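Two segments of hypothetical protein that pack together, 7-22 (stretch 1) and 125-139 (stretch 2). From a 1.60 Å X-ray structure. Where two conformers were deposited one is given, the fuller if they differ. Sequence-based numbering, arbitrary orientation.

Stretch 1, residues 7-22: VFHQVVKIALEKDGWQ
Stretch 2 125-139: MLIYDVEQEVIFQWI

Stretch 2 is a β-hairpin, strands 125-129 and 134-139 paired through bonds such as Met-125 N to Ile-139 O (2.9 Å), and helix 7-18 of stretch 1 lies across it at 101° to the first strand and 79° to the second, its axis 9.1 and 6.6 Å away. Together they bury 805 Å².

In the first strand alternate side chains face the helix. Leu-126 (t, p) brings CD2 to 4.1 Å from Leu-16 CD2. Tyr-128 (p) offers a ring face to Val-12 (t), whose CG2 sits 3.5 Å from the ring centroid in a CH-pi contact, while Val-11 CG1 lies 3.6 Å from Tyr-128 CD2. In the turn, residues 130-132 have helical phi/psi; Val-130 CG2 meets the edge of the Phe-8 ring, 3.9 Å from CE2.

Glu-133, at phi/psi 59/60, turns its carbonyl to the helix: Lys-18 NZ, on an extended side chain (m, t, t, t), donates to Glu-133 O at 3.0 Å, and a water joins NZ to Glu-133 OE1.

The second strand comes closest at Ala-15, whose CA is 4.2 Å from Val-134 CA; its CB reaches Ile-135 CG1 (3.9 Å). A second water accepts from Ile-135 N and donates to Ala-15 O and Asp-19 OD1. Finally, Trp-138 (m) meets Trp-21 (m) obliquely, six-membered rings 5.8 Å between centroids and planes at 50°.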

# COMPACT_ATOMS: atom_id res chain seq x y z
N VAL A 7 -16.46 11.68 10.09
CA VAL A 7 -17.78 11.73 9.47
C VAL A 7 -18.00 10.50 8.57
O VAL A 7 -19.04 9.84 8.69
CB VAL A 7 -17.99 13.02 8.66
CG1 VAL A 7 -19.35 12.98 7.95
CG2 VAL A 7 -17.89 14.26 9.58
N PHE A 8 -17.04 10.19 7.70
CA PHE A 8 -17.20 9.06 6.78
C PHE A 8 -17.19 7.72 7.51
O PHE A 8 -17.89 6.75 7.16
CB PHE A 8 -16.10 9.10 5.70
CG PHE A 8 -16.22 10.25 4.75
CD1 PHE A 8 -15.65 11.49 5.05
CD2 PHE A 8 -16.90 10.11 3.55
CE1 PHE A 8 -15.77 12.56 4.17
CE2 PHE A 8 -17.02 11.16 2.66
CZ PHE A 8 -16.47 12.39 2.97
N HIS A 9 -16.42 7.67 8.59
CA HIS A 9 -16.45 6.52 9.48
C HIS A 9 -17.87 6.25 10.00
O HIS A 9 -18.35 5.11 9.99
CB HIS A 9 -15.48 6.75 10.63
CG HIS A 9 -15.28 5.55 11.49
ND1 HIS A 9 -14.24 4.68 11.30
CD2 HIS A 9 -16.00 5.08 12.53
CE1 HIS A 9 -14.32 3.71 12.19
NE2 HIS A 9 -15.38 3.93 12.96
N GLN A 10 -18.54 7.33 10.42
CA GLN A 10 -19.90 7.23 10.96
C GLN A 10 -20.92 6.94 9.86
O GLN A 10 -21.90 6.23 10.10
CB GLN A 10 -20.26 8.50 11.73
CG GLN A 10 -19.33 8.75 12.92
CD GLN A 10 -19.21 7.54 13.84
OE1 GLN A 10 -18.10 7.16 14.24
NE2 GLN A 10 -20.33 6.91 14.16
N VAL A 11 -20.70 7.48 8.66
CA VAL A 11 -21.54 7.14 7.49
C VAL A 11 -21.51 5.61 7.22
O VAL A 11 -22.57 4.98 7.03
CB VAL A 11 -21.06 7.88 6.21
CG1 VAL A 11 -21.70 7.32 4.96
CG2 VAL A 11 -21.37 9.41 6.30
N VAL A 12 -20.30 5.02 7.23
CA VAL A 12 -20.21 3.60 6.94
C VAL A 12 -20.88 2.75 8.03
O VAL A 12 -21.59 1.76 7.75
CB VAL A 12 -18.76 3.14 6.66
CG1 VAL A 12 -18.73 1.64 6.41
CG2 VAL A 12 -18.20 3.89 5.44
N LYS A 13 -20.67 3.11 9.30
CA LYS A 13 -21.37 2.39 10.39
C LYS A 13 -22.88 2.40 10.21
O LYS A 13 -23.53 1.34 10.33
CB LYS A 13 -20.99 2.98 11.76
CG LYS A 13 -19.58 2.73 12.16
CD LYS A 13 -19.21 3.36 13.49
CE LYS A 13 -19.81 2.56 14.63
N ILE A 14 -23.44 3.58 9.95
CA ILE A 14 -24.90 3.71 9.74
C ILE A 14 -25.33 2.89 8.53
O ILE A 14 -26.35 2.18 8.57
CB ILE A 14 -25.33 5.22 9.64
CG1 ILE A 14 -25.01 5.95 10.95
CG2 ILE A 14 -26.80 5.32 9.31
CD1 ILE A 14 -24.88 7.46 10.81
N ALA A 15 -24.57 2.95 7.43
CA ALA A 15 -24.92 2.13 6.26
C ALA A 15 -24.95 0.64 6.63
O ALA A 15 -25.86 -0.06 6.23
CB ALA A 15 -23.97 2.40 5.09
N LEU A 16 -23.93 0.18 7.37
CA LEU A 16 -23.89 -1.20 7.83
C LEU A 16 -25.10 -1.54 8.73
O LEU A 16 -25.76 -2.56 8.58
CB LEU A 16 -22.58 -1.45 8.57
CG LEU A 16 -21.35 -1.67 7.70
CD1 LEU A 16 -20.11 -1.53 8.61
CD2 LEU A 16 -21.38 -3.10 7.01
N GLU A 17 -25.41 -0.64 9.66
CA GLU A 17 -26.51 -0.84 10.59
C GLU A 17 -27.84 -0.95 9.85
O GLU A 17 -28.69 -1.78 10.19
CB GLU A 17 -26.49 0.24 11.66
CG GLU A 17 -25.35 0.01 12.61
CD GLU A 17 -25.06 1.18 13.51
OE1 GLU A 17 -25.55 2.28 13.29
OE2 GLU A 17 -24.31 0.96 14.48
N LYS A 18 -28.01 -0.13 8.84
CA LYS A 18 -29.26 -0.18 8.06
C LYS A 18 -29.46 -1.53 7.39
O LYS A 18 -30.60 -1.93 7.14
CB LYS A 18 -29.31 0.90 6.99
CG LYS A 18 -29.48 2.29 7.53
CD LYS A 18 -29.42 3.33 6.43
CE LYS A 18 -29.69 4.72 6.93
NZ LYS A 18 -29.53 5.71 5.81
N ASP A 19 -28.36 -2.21 7.05
CA ASP A 19 -28.39 -3.52 6.38
C ASP A 19 -28.37 -4.66 7.45
O ASP A 19 -28.14 -5.81 7.11
CB ASP A 19 -27.23 -3.68 5.39
CG ASP A 19 -27.54 -3.13 3.96
OD1 ASP A 19 -28.48 -2.31 3.82
OD2 ASP A 19 -26.82 -3.57 3.05
N GLY A 20 -28.54 -4.30 8.71
CA GLY A 20 -28.66 -5.27 9.77
C GLY A 20 -27.39 -5.84 10.32
O GLY A 20 -27.41 -6.85 11.04
N TRP A 21 -26.28 -5.15 10.05
CA TRP A 21 -24.98 -5.53 10.67
C TRP A 21 -24.87 -4.97 12.08
O TRP A 21 -25.29 -3.83 12.37
CB TRP A 21 -23.79 -5.05 9.80
CG TRP A 21 -23.77 -5.67 8.43
CD1 TRP A 21 -24.49 -5.29 7.30
CD2 TRP A 21 -23.04 -6.87 8.05
NE1 TRP A 21 -24.22 -6.17 6.26
CE2 TRP A 21 -23.35 -7.14 6.70
CE3 TRP A 21 -22.15 -7.74 8.72
CZ2 TRP A 21 -22.80 -8.22 6.02
CZ3 TRP A 21 -21.64 -8.81 8.06
CH2 TRP A 21 -21.97 -9.06 6.72
N GLN A 22 -24.28 -5.78 12.95
CA GLN A 22 -23.91 -5.38 14.28
C GLN A 22 -22.45 -4.95 14.30
O GLN A 22 -21.58 -5.73 13.90
CB GLN A 22 -24.13 -6.54 15.24
CG GLN A 22 -24.08 -6.09 16.70
CD GLN A 22 -23.85 -7.25 17.69
OE1 GLN A 22 -24.14 -8.42 17.41
NE2 GLN A 22 -23.29 -6.91 18.84
N MSE A 125 -14.60 -4.84 -1.93
CA MSE A 125 -14.99 -3.47 -1.62
C MSE A 125 -16.44 -3.35 -1.12
O MSE A 125 -17.30 -4.19 -1.43
CB MSE A 125 -14.75 -2.55 -2.82
CG MSE A 125 -13.29 -2.43 -3.19
SE MSE A 125 -13.03 -1.29 -4.77
CE MSE A 125 -13.90 -2.56 -5.99
N LEU A 126 -16.66 -2.33 -0.31
CA LEU A 126 -17.99 -1.93 0.13
C LEU A 126 -18.22 -0.56 -0.48
O LEU A 126 -17.53 0.39 -0.13
CB LEU A 126 -18.02 -1.93 1.65
CG LEU A 126 -19.35 -1.57 2.33
CD1 LEU A 126 -20.44 -2.50 1.79
CD2 LEU A 126 -19.21 -1.64 3.85
N ILE A 127 -19.15 -0.46 -1.43
CA ILE A 127 -19.44 0.82 -2.03
C ILE A 127 -20.62 1.44 -1.30
O ILE A 127 -21.72 0.84 -1.27
CB ILE A 127 -19.75 0.71 -3.52
CG1 ILE A 127 -18.69 -0.16 -4.23
CG2 ILE A 127 -19.83 2.12 -4.12
CD1 ILE A 127 -17.26 0.28 -4.01
N TYR A 128 -20.40 2.62 -0.73
CA TYR A 128 -21.44 3.30 0.09
C TYR A 128 -21.80 4.66 -0.49
O TYR A 128 -20.95 5.38 -1.00
CB TYR A 128 -21.02 3.44 1.54
CG TYR A 128 -19.79 4.30 1.84
CD1 TYR A 128 -18.49 3.75 1.77
CD2 TYR A 128 -19.89 5.63 2.29
CE1 TYR A 128 -17.38 4.52 2.05
CE2 TYR A 128 -18.77 6.38 2.59
CZ TYR A 128 -17.53 5.84 2.49
OH TYR A 128 -16.46 6.63 2.84
N ASP A 129 -23.07 5.00 -0.37
CA ASP A 129 -23.54 6.29 -0.81
C ASP A 129 -23.51 7.22 0.38
O ASP A 129 -24.11 6.94 1.40
CB ASP A 129 -24.95 6.17 -1.39
CG ASP A 129 -25.46 7.49 -1.90
OD1 ASP A 129 -26.03 8.26 -1.12
OD2 ASP A 129 -25.21 7.82 -3.07
N VAL A 130 -22.75 8.31 0.26
CA VAL A 130 -22.60 9.25 1.37
C VAL A 130 -23.87 10.03 1.72
O VAL A 130 -24.24 10.11 2.89
CB VAL A 130 -21.41 10.20 1.10
CG1 VAL A 130 -21.34 11.27 2.18
CG2 VAL A 130 -20.09 9.38 1.03
N GLU A 131 -24.55 10.61 0.72
CA GLU A 131 -25.72 11.46 0.94
C GLU A 131 -26.81 10.73 1.73
O GLU A 131 -27.38 11.29 2.67
CB GLU A 131 -26.27 11.95 -0.41
CG GLU A 131 -27.53 12.80 -0.27
CD GLU A 131 -28.50 12.65 -1.46
OE1 GLU A 131 -28.28 13.35 -2.47
OE2 GLU A 131 -29.47 11.87 -1.37
N GLN A 132 -27.09 9.49 1.34
CA GLN A 132 -28.15 8.74 2.00
C GLN A 132 -27.64 7.76 3.05
O GLN A 132 -28.44 7.18 3.80
CB GLN A 132 -29.02 7.98 0.96
CG GLN A 132 -29.94 8.89 0.21
CD GLN A 132 -30.89 9.66 1.13
OE1 GLN A 132 -31.56 9.04 2.01
NE2 GLN A 132 -30.99 10.98 0.94
N GLU A 133 -26.35 7.57 3.12
CA GLU A 133 -25.72 6.72 4.12
C GLU A 133 -26.27 5.28 4.01
O GLU A 133 -26.85 4.75 4.95
CB GLU A 133 -25.89 7.25 5.54
CG GLU A 133 -25.53 8.72 5.72
CD GLU A 133 -25.61 9.16 7.18
OE1 GLU A 133 -26.68 9.02 7.80
OE2 GLU A 133 -24.58 9.58 7.72
N VAL A 134 -26.08 4.68 2.84
CA VAL A 134 -26.53 3.33 2.55
C VAL A 134 -25.46 2.56 1.79
O VAL A 134 -24.58 3.14 1.13
CB VAL A 134 -27.83 3.33 1.70
CG1 VAL A 134 -28.97 3.99 2.48
CG2 VAL A 134 -27.59 3.98 0.34
N ILE A 135 -25.51 1.23 1.92
CA ILE A 135 -24.67 0.36 1.11
C ILE A 135 -25.30 0.19 -0.29
O ILE A 135 -26.45 -0.23 -0.42
CB ILE A 135 -24.49 -1.03 1.75
CG1 ILE A 135 -23.80 -0.90 3.10
CG2 ILE A 135 -23.75 -2.00 0.80
CD1 ILE A 135 -23.53 -2.25 3.84
N PHE A 136 -24.50 0.51 -1.33
CA PHE A 136 -24.92 0.43 -2.73
C PHE A 136 -24.50 -0.90 -3.36
O PHE A 136 -25.27 -1.47 -4.14
CB PHE A 136 -24.27 1.56 -3.51
CG PHE A 136 -24.43 1.44 -5.01
CD1 PHE A 136 -25.67 1.51 -5.58
CD2 PHE A 136 -23.32 1.22 -5.84
CE1 PHE A 136 -25.83 1.44 -6.96
CE2 PHE A 136 -23.50 1.09 -7.20
CZ PHE A 136 -24.74 1.22 -7.76
N GLN A 137 -23.30 -1.40 -3.04
CA GLN A 137 -22.83 -2.64 -3.67
C GLN A 137 -21.69 -3.25 -2.85
O GLN A 137 -20.90 -2.56 -2.24
CB GLN A 137 -22.31 -2.32 -5.08
CG GLN A 137 -22.13 -3.55 -5.93
CD GLN A 137 -21.81 -3.18 -7.36
OE1 GLN A 137 -21.99 -2.04 -7.77
NE2 GLN A 137 -21.30 -4.14 -8.11
N TRP A 138 -21.69 -4.58 -2.79
CA TRP A 138 -20.54 -5.35 -2.34
C TRP A 138 -19.84 -5.92 -3.56
O TRP A 138 -20.49 -6.48 -4.45
CB TRP A 138 -21.01 -6.48 -1.48
CG TRP A 138 -21.67 -6.11 -0.18
CD1 TRP A 138 -23.01 -5.98 0.05
CD2 TRP A 138 -21.03 -5.83 1.05
NE1 TRP A 138 -23.25 -5.68 1.38
CE2 TRP A 138 -22.03 -5.58 2.01
CE3 TRP A 138 -19.70 -5.87 1.46
CZ2 TRP A 138 -21.73 -5.37 3.34
CZ3 TRP A 138 -19.40 -5.57 2.78
CH2 TRP A 138 -20.41 -5.35 3.71
N ILE A 139 -18.53 -5.76 -3.61
CA ILE A 139 -17.70 -6.27 -4.74
C ILE A 139 -16.67 -7.32 -4.25
O ILE A 139 -15.91 -7.09 -3.29
CB ILE A 139 -17.03 -5.14 -5.42
CG1 ILE A 139 -18.08 -4.17 -5.96
CG2 ILE A 139 -16.04 -5.65 -6.53
CD1 ILE A 139 -17.53 -2.97 -6.60
O HOH W 1 -27.34 0.27 3.90
O HOH W 2 -29.14 8.18 7.35